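Local coordinates for transcriptional regulator, crp family (Thermotoga maritima, PDB 1O5L), which probably binds DNA as a transcription factor of the CRP family, and carries a cyclic nucleotide-binding-type domain, at residues S100-K103 with E104-L107. Residues are numbered along the deposited sequence; the frame is centred on the assembly and turned at random.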
loop_
_atom_site.group_PDB
_atom_site.type_symbol
_atom_site.label_atom_id
_atom_site.label_comp_id
_atom_site.label_asym_id
_atom_site.label_seq_id
_atom_site.Cartn_x
_atom_site.Cartn_y
_atom_site.Cartn_z
ATOM N N SER A 100 5.553 -1.930 20.090
ATOM C CA SER A 100 4.631 -2.915 19.598
ATOM C C SER A 100 3.210 -2.491 20.008
ATOM O O SER A 100 2.864 -2.543 21.191
ATOM C CB SER A 100 4.981 -4.284 20.228
ATOM O OG SER A 100 4.196 -5.345 19.684
ATOM N N ILE A 101 2.414 -2.057 19.041
ATOM C CA ILE A 101 1.031 -1.643 19.274
ATOM C C ILE A 101 0.046 -2.683 18.711
ATOM O O ILE A 101 0.161 -3.024 17.544
ATOM C CB ILE A 101 0.755 -0.273 18.576
ATOM C CG1 ILE A 101 1.785 0.783 19.031
ATOM C CG2 ILE A 101 -0.659 0.185 18.852
ATOM C CD1 ILE A 101 1.642 2.104 18.343
ATOM N N PRO A 102 -0.947 -3.106 19.495
ATOM C CA PRO A 102 -2.000 -3.997 18.997
ATOM C C PRO A 102 -2.723 -3.406 17.785
ATOM O O PRO A 102 -3.033 -2.201 17.746
ATOM C CB PRO A 102 -2.963 -4.168 20.198
ATOM C CG PRO A 102 -2.194 -3.750 21.411
ATOM C CD PRO A 102 -1.141 -2.766 20.916
ATOM N N LYS A 103 -2.959 -4.255 16.785
ATOM C CA LYS A 103 -3.552 -3.821 15.531
ATOM C C LYS A 103 -4.857 -3.020 15.710
ATOM O O LYS A 103 -5.082 -2.042 15.005
ATOM C CB LYS A 103 -3.794 -5.021 14.613
ATOM C CG LYS A 103 -2.926 -5.017 13.379
ATOM C CD LYS A 103 -3.438 -5.992 12.265
ATOM C CE LYS A 103 -2.499 -7.151 12.061
ATOM N NZ LYS A 103 -3.013 -8.071 11.001
ATOM N N GLU A 104 -5.721 -3.486 16.612
ATOM C CA GLU A 104 -7.030 -2.864 16.844
ATOM C C GLU A 104 -6.886 -1.476 17.439
ATOM O O GLU A 104 -7.631 -0.562 17.060
ATOM C CB GLU A 104 -7.929 -3.714 17.764
ATOM C CG GLU A 104 -8.377 -5.046 17.171
ATOM C CD GLU A 104 -9.118 -4.920 15.827
ATOM O OE1 GLU A 104 -9.843 -3.924 15.623
ATOM O OE2 GLU A 104 -8.979 -5.826 14.967
ATOM N N VAL A 105 -5.943 -1.336 18.376
ATOM C CA VAL A 105 -5.595 -0.055 18.922
ATOM C C VAL A 105 -4.978 0.834 17.827
ATOM O O VAL A 105 -5.312 2.038 17.748
ATOM C CB VAL A 105 -4.654 -0.193 20.122
ATOM C CG1 VAL A 105 -4.212 1.172 20.625
ATOM C CG2 VAL A 105 -5.324 -0.983 21.261
ATOM N N PHE A 106 -4.093 0.279 16.982
ATOM C CA PHE A 106 -3.520 1.128 15.922
ATOM C C PHE A 106 -4.634 1.654 15.000
ATOM O O PHE A 106 -4.645 2.817 14.668
ATOM C CB PHE A 106 -2.416 0.428 15.127
ATOM C CG PHE A 106 -1.607 1.371 14.273
ATOM C CD1 PHE A 106 -0.685 2.239 14.855
ATOM C CD2 PHE A 106 -1.781 1.416 12.880
ATOM C CE1 PHE A 106 0.069 3.146 14.053
ATOM C CE2 PHE A 106 -1.047 2.307 12.075
ATOM C CZ PHE A 106 -0.114 3.165 12.659
ATOM N N LEU A 107 -5.616 0.826 14.666
ATOM C CA LEU A 107 -6.778 1.305 13.890
ATOM C C LEU A 107 -7.545 2.445 14.571
ATOM O O LEU A 107 -7.967 3.378 13.895
ATOM C CB LEU A 107 -7.790 0.182 13.624
ATOM C CG LEU A 107 -7.565 -0.763 12.463
ATOM C CD1 LEU A 107 -8.579 -1.887 12.591
ATOM C CD2 LEU A 107 -7.686 -0.087 11.091
#
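I101 packs against V105 and F106 where the chain turns from strand into helix. Its CG2 lies 4.1 Å from F106 CB and 4.1 Å from V105 CG1. The I101 and V105 side chains cross at about a right angle. At the far end of I101, CD1 meets the edge of the F106 ring near its plane, 4.2 Å from F106 CD1. With CG anti to the backbone N (chi1 -166°), the F106 ring puts this edge near I101 and stacks edge-to-face with F120 of helix 114-139. I101 and F106 are buried here, while V105 is partly exposed. P102 holds the N-cap position, and its O accepts a hydrogen bond from F106 N at 2.8 Å, nearly in line with the C=O. L107 N donates a hydrogen bond to K103 O at 2.9 Å. These two bonds form the first turn of helix 103-112, which directly follows strand 96-102 in the cyclic nucleotide-binding domain, a beta roll of the cupin type. The solvent side holds P102 and E104. The P102 ring lies beside V105, with CB 4.1 Å from V105 CG2. Exposed E104 forms a salt bridge through OE1 with R114 of the second subunit. K103 is partly exposed, and its NZ hydrogen-bonds to I79 O.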